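SGNH-hydrolase family esterase (Altererythrobacter indicus, PDB 7C2A) hydrolyses esters as an SGNH-hydrolase family enzyme, and may act on lysophospholipids. Local coordinates at residues D52-V64 with A93-R107. Residues are numbered along the deposited sequence; the frame is centred on the assembly and turned at random.
Sequences DTTAAGLQRIKFV and ARQNLSGILEELQRR
T54 and N96 meet at the start of helix 54-64, where it settles against helix 93-106 with its axis 8.4 Å away and nearly parallel, at 22°. N96 ND2 gives T54 OG1 a hydrogen bond of 3.0 Å, fairly straight at 160° and lying in the plane of the amide; the hydroxyl has its strongest polar partner in D83 OD2, outside the two helices. With OG1 between the backbone N and the carbonyl carbon (chi1 63°), the T54 hydroxyl faces N96, while its CG2 packs on L97 CG at 3.7 Å. One turn on, I100 is a knob among T54, G57, L58 and I61: its CD1 comes within 3.6 Å of L58 N, lying over the backbone that G57 leaves bare, and its CG2 branch touches I61 CG1. In return L58 CD1 rests on the backbone of G99, 3.6 Å from its carbonyl carbon, where a side chain would collide with it.

At the other end, in one of two modelled conformers, K62 reaches across to E103, its chain straight until a final bend at chi4, and NZ meets OE1 at 2.9 Å from above the carboxylate plane. R106, also in one of two conformers, brings NE to OE1 from the opposite face and NH2 to OE2, a side-on grip. R107 directs both NE and NH2 to OE2, and its NH2 also forms a salt bridge with D66. An alanine in place of E103 would probably leave K62, R106 and R107 clustered without the carboxylate that offsets their charges. The helices are thus joined by an apolar, glycine-lined middle between two polar ends; the buried carboxylate, gripped by R107 and in these conformers by K62 and R106 as well, is likely to stay ionised.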
loop_
_atom_site.group_PDB
_atom_site.type_symbol
_atom_site.label_atom_id
_atom_site.label_comp_id
_atom_site.label_asym_id
_atom_site.label_seq_id
_atom_site.Cartn_x
_atom_site.Cartn_y
_atom_site.Cartn_z
ATOM N N ASP A 52 7.627 2.066 0.216
ATOM C CA ASP A 52 8.030 0.875 1.006
ATOM C C ASP A 52 7.562 -0.417 0.332
ATOM O O ASP A 52 6.377 -0.554 0.021
ATOM C CB ASP A 52 7.417 0.882 2.408
ATOM C CG ASP A 52 8.440 1.017 3.522
ATOM O OD1 ASP A 52 9.475 1.660 3.292
ATOM O OD2 ASP A 52 8.175 0.495 4.602
ATOM N N THR A 53 8.501 -1.333 0.127
ATOM C CA THR A 53 8.157 -2.692 -0.352
ATOM C C THR A 53 7.883 -3.554 0.888
ATOM O O THR A 53 8.091 -3.097 2.025
ATOM C CB THR A 53 9.362 -3.322 -1.058
ATOM O OG1 THR A 53 10.441 -3.276 -0.123
ATOM C CG2 THR A 53 9.746 -2.607 -2.337
ATOM N N THR A 54 7.396 -4.771 0.681
ATOM C CA THR A 54 7.245 -5.692 1.805
ATOM C C THR A 54 8.572 -5.911 2.527
ATOM O O THR A 54 8.602 -6.017 3.754
ATOM C CB THR A 54 6.626 -7.020 1.353
ATOM O OG1 THR A 54 7.502 -7.686 0.420
ATOM C CG2 THR A 54 5.229 -6.814 0.746
ATOM N N ALA A 55 9.684 -5.981 1.789
ATOM C CA ALA A 55 10.977 -6.149 2.450
ATOM C C ALA A 55 11.324 -4.933 3.299
ATOM O O ALA A 55 11.838 -5.074 4.412
ATOM C CB ALA A 55 12.085 -6.410 1.428
ATOM N N ALA A 56 11.054 -3.731 2.787
ATOM C CA ALA A 56 11.307 -2.533 3.581
ATOM C C ALA A 56 10.459 -2.525 4.846
ATOM O O ALA A 56 10.931 -2.152 5.926
ATOM C CB ALA A 56 11.074 -1.271 2.745
ATOM N N GLY A 57 9.197 -2.939 4.734
ATOM C CA GLY A 57 8.358 -3.009 5.916
ATOM C C GLY A 57 8.879 -4.010 6.924
ATOM O O GLY A 57 8.914 -3.742 8.125
ATOM N N LEU A 58 9.305 -5.181 6.449
ATOM C CA LEU A 58 9.881 -6.175 7.349
ATOM C C LEU A 58 11.130 -5.641 8.038
ATOM O O LEU A 58 11.362 -5.916 9.216
ATOM C CB LEU A 58 10.180 -7.452 6.568
ATOM C CG LEU A 58 10.838 -8.602 7.328
ATOM C CD1 LEU A 58 9.987 -9.046 8.505
ATOM C CD2 LEU A 58 11.100 -9.756 6.377
ATOM N N GLN A 59 11.931 -4.861 7.317
ATOM C CA GLN A 59 13.160 -4.327 7.887
ATOM C C GLN A 59 12.895 -3.390 9.058
ATOM O O GLN A 59 13.731 -3.287 9.967
ATOM C CB GLN A 59 13.945 -3.597 6.807
ATOM C CG GLN A 59 15.359 -3.229 7.231
ATOM C CD GLN A 59 16.248 -4.454 7.343
ATOM O OE1 GLN A 59 16.163 -5.367 6.522
ATOM N NE2 GLN A 59 17.101 -4.485 8.356
ATOM N N ARG A 60 11.747 -2.709 9.075
ATOM C CA ARG A 60 11.476 -1.675 10.068
ATOM C C ARG A 60 10.391 -2.024 11.073
ATOM O O ARG A 60 10.183 -1.241 12.003
ATOM C CB ARG A 60 11.188 -0.306 9.426
ATOM C CG ARG A 60 9.892 -0.243 8.655
ATOM C CD ARG A 60 9.579 1.186 8.172
ATOM N NE ARG A 60 8.460 1.142 7.231
ATOM C CZ ARG A 60 7.232 1.600 7.471
ATOM N NH1 ARG A 60 6.955 2.223 8.606
ATOM N NH2 ARG A 60 6.283 1.446 6.560
ATOM N N ILE A 61 9.701 -3.162 10.945
ATOM C CA ILE A 61 8.545 -3.395 11.814
ATOM C C ILE A 61 8.938 -3.406 13.292
ATOM O O ILE A 61 8.249 -2.814 14.128
ATOM C CB ILE A 61 7.732 -4.633 11.388
ATOM C CG1 ILE A 61 6.510 -4.809 12.305
ATOM C CG2 ILE A 61 8.583 -5.910 11.404
ATOM C CD1 ILE A 61 5.460 -3.685 12.238
ATOM N N LYS A 62 10.036 -4.081 13.642
ATOM C CA LYS A 62 10.454 -4.113 15.043
ATOM C C LYS A 62 10.775 -2.713 15.554
ATOM O O LYS A 62 10.359 -2.331 16.653
ATOM C CB LYS A 62 11.670 -5.025 15.216
ATOM C CG LYS A 62 11.358 -6.514 15.303
ATOM C CD LYS A 62 12.654 -7.316 15.460
ATOM C CE LYS A 62 12.409 -8.818 15.526
ATOM N NZ LYS A 62 11.777 -9.237 16.804
ATOM N N PHE A 63 11.519 -1.937 14.768
ATOM C CA PHE A 63 11.876 -0.585 15.181
ATOM C C PHE A 63 10.637 0.274 15.380
ATOM O O PHE A 63 10.538 1.026 16.356
ATOM C CB PHE A 63 12.778 0.046 14.118
ATOM C CG PHE A 63 13.165 1.467 14.421
ATOM C CD1 PHE A 63 14.245 1.734 15.249
ATOM C CD2 PHE A 63 12.458 2.534 13.899
ATOM C CE1 PHE A 63 14.616 3.026 15.539
ATOM C CE2 PHE A 63 12.831 3.838 14.193
ATOM C CZ PHE A 63 13.908 4.081 15.019
ATOM N N VAL A 64 9.685 0.191 14.451
ATOM C CA VAL A 64 8.459 0.981 14.563
ATOM C C VAL A 64 7.704 0.613 15.832
ATOM O O VAL A 64 7.244 1.488 16.575
ATOM C CB VAL A 64 7.602 0.821 13.291
ATOM C CG1 VAL A 64 6.211 1.387 13.504
ATOM C CG2 VAL A 64 8.277 1.507 12.117
ATOM N N ALA A 93 7.108 -11.578 -1.686
ATOM C CA ALA A 93 6.245 -10.622 -0.991
ATOM C C ALA A 93 5.460 -11.315 0.118
ATOM O O ALA A 93 5.332 -10.790 1.235
ATOM C CB ALA A 93 5.295 -9.951 -1.990
ATOM N N ARG A 94 4.942 -12.512 -0.173
ATOM C CA ARG A 94 4.231 -13.290 0.835
ATOM C C ARG A 94 5.131 -13.633 2.012
ATOM O O ARG A 94 4.708 -13.550 3.171
ATOM C CB ARG A 94 3.687 -14.566 0.199
ATOM C CG ARG A 94 2.823 -15.405 1.127
ATOM C CD ARG A 94 2.338 -16.681 0.433
ATOM N NE ARG A 94 3.471 -17.455 -0.053
ATOM C CZ ARG A 94 3.616 -17.900 -1.299
ATOM N NH1 ARG A 94 4.714 -18.565 -1.634
ATOM N NH2 ARG A 94 2.671 -17.694 -2.204
ATOM N N GLN A 95 6.372 -14.043 1.730
ATOM C CA GLN A 95 7.316 -14.371 2.794
ATOM C C GLN A 95 7.633 -13.151 3.646
ATOM O O GLN A 95 7.691 -13.241 4.875
ATOM C CB GLN A 95 8.600 -14.909 2.176
ATOM C CG GLN A 95 8.450 -16.211 1.413
ATOM C CD GLN A 95 9.524 -16.389 0.343
ATOM O OE1 GLN A 95 10.599 -15.786 0.411
ATOM N NE2 GLN A 95 9.230 -17.218 -0.655
ATOM N N ASN A 96 7.850 -12.002 3.005
ATOM C CA ASN A 96 8.157 -10.793 3.761
ATOM C C ASN A 96 6.975 -10.370 4.621
ATOM O O ASN A 96 7.142 -10.036 5.804
ATOM C CB ASN A 96 8.549 -9.668 2.802
ATOM C CG ASN A 96 9.847 -9.929 2.078
ATOM O OD1 ASN A 96 10.683 -10.717 2.535
ATOM N ND2 ASN A 96 10.036 -9.256 0.956
ATOM N N LEU A 97 5.770 -10.396 4.048
ATOM C CA LEU A 97 4.582 -10.077 4.831
ATOM C C LEU A 97 4.398 -11.060 5.975
ATOM O O LEU A 97 3.976 -10.671 7.071
ATOM C CB LEU A 97 3.347 -10.067 3.933
ATOM C CG LEU A 97 3.141 -8.779 3.138
ATOM C CD1 LEU A 97 2.237 -9.001 1.939
ATOM C CD2 LEU A 97 2.585 -7.675 4.022
ATOM N N SER A 98 4.730 -12.340 5.749
ATOM C CA SER A 98 4.645 -13.323 6.826
ATOM C C SER A 98 5.522 -12.919 8.004
ATOM O O SER A 98 5.122 -13.063 9.161
ATOM C CB SER A 98 5.064 -14.704 6.313
ATOM O OG SER A 98 4.146 -15.229 5.383
ATOM N N GLY A 99 6.728 -12.421 7.725
ATOM C CA GLY A 99 7.602 -11.986 8.802
ATOM C C GLY A 99 7.037 -10.804 9.569
ATOM O O GLY A 99 7.188 -10.723 10.789
ATOM N N ILE A 100 6.378 -9.874 8.871
ATOM C CA ILE A 100 5.725 -8.751 9.545
ATOM C C ILE A 100 4.610 -9.249 10.458
ATOM O O ILE A 100 4.507 -8.851 11.628
ATOM C CB ILE A 100 5.188 -7.737 8.520
ATOM C CG1 ILE A 100 6.340 -7.130 7.722
ATOM C CG2 ILE A 100 4.374 -6.650 9.219
ATOM C CD1 ILE A 100 5.895 -6.408 6.473
ATOM N N LEU A 101 3.751 -10.122 9.932
ATOM C CA LEU A 101 2.619 -10.590 10.719
ATOM C C LEU A 101 3.079 -11.455 11.878
ATOM O O LEU A 101 2.470 -11.426 12.950
ATOM C CB LEU A 101 1.625 -11.342 9.839
ATOM C CG LEU A 101 1.082 -10.567 8.634
ATOM C CD1 LEU A 101 -0.114 -11.300 8.059
ATOM C CD2 LEU A 101 0.717 -9.133 8.993
ATOM N N GLU A 102 4.168 -12.202 11.695
ATOM C CA GLU A 102 4.696 -13.020 12.777
ATOM C C GLU A 102 5.183 -12.159 13.931
ATOM O O GLU A 102 5.003 -12.518 15.099
ATOM C CB GLU A 102 5.815 -13.915 12.253
ATOM C CG GLU A 102 5.282 -15.196 11.659
ATOM C CD GLU A 102 6.317 -16.029 10.933
ATOM O OE1 GLU A 102 7.521 -15.691 10.990
ATOM O OE2 GLU A 102 5.911 -17.030 10.301
ATOM N N GLU A 103 5.827 -11.034 13.631
ATOM C CA GLU A 103 6.253 -10.127 14.688
ATOM C C GLU A 103 5.054 -9.543 15.436
ATOM O O GLU A 103 5.053 -9.479 16.670
ATOM C CB GLU A 103 7.134 -9.032 14.095
ATOM C CG GLU A 103 7.612 -8.005 15.107
ATOM C CD GLU A 103 8.512 -8.582 16.190
ATOM O OE1 GLU A 103 9.044 -9.698 16.014
ATOM O OE2 GLU A 103 8.687 -7.919 17.232
ATOM N N LEU A 104 4.023 -9.108 14.705
ATOM C CA LEU A 104 2.821 -8.596 15.362
ATOM C C LEU A 104 2.168 -9.673 16.219
ATOM O O LEU A 104 1.745 -9.407 17.352
ATOM C CB LEU A 104 1.841 -8.071 14.311
ATOM C CG LEU A 104 2.329 -6.806 13.602
ATOM C CD1 LEU A 104 1.554 -6.567 12.307
ATOM C CD2 LEU A 104 2.236 -5.595 14.508
ATOM N N GLN A 105 2.090 -10.899 15.698
ATOM C CA GLN A 105 1.485 -11.997 16.446
ATOM C C GLN A 105 2.290 -12.327 17.695
ATOM O O GLN A 105 1.717 -12.623 18.753
ATOM C CB GLN A 105 1.388 -13.221 15.540
ATOM C CG GLN A 105 0.379 -14.262 15.977
ATOM C CD GLN A 105 0.186 -15.325 14.921
ATOM O OE1 GLN A 105 1.154 -15.918 14.445
ATOM N NE2 GLN A 105 -1.061 -15.565 14.537
ATOM N N ARG A 106 3.619 -12.308 17.593
ATOM C CA ARG A 106 4.439 -12.544 18.773
ATOM C C ARG A 106 4.059 -11.584 19.890
ATOM O O ARG A 106 3.973 -11.979 21.060
ATOM C CB ARG A 106 5.914 -12.385 18.411
ATOM C CG ARG A 106 6.878 -12.735 19.518
ATOM C CD ARG A 106 8.303 -12.512 19.050
ATOM N NE ARG A 106 8.619 -11.091 18.956
ATOM C CZ ARG A 106 8.930 -10.328 19.997
ATOM N NH1 ARG A 106 8.977 -10.853 21.213
ATOM N NH2 ARG A 106 9.196 -9.042 19.823
ATOM N N ARG A 107 3.804 -10.323 19.546
ATOM C CA ARG A 107 3.461 -9.305 20.526
ATOM C C ARG A 107 1.979 -9.280 20.847
ATOM O O ARG A 107 1.532 -8.387 21.567
ATOM C CB ARG A 107 3.917 -7.928 20.043
ATOM C CG ARG A 107 5.388 -7.880 19.686
ATOM C CD ARG A 107 5.848 -6.454 19.573
ATOM N NE ARG A 107 7.188 -6.369 19.007
ATOM C CZ ARG A 107 8.052 -5.403 19.286
ATOM N NH1 ARG A 107 7.731 -4.444 20.138
ATOM N NH2 ARG A 107 9.243 -5.411 18.723
#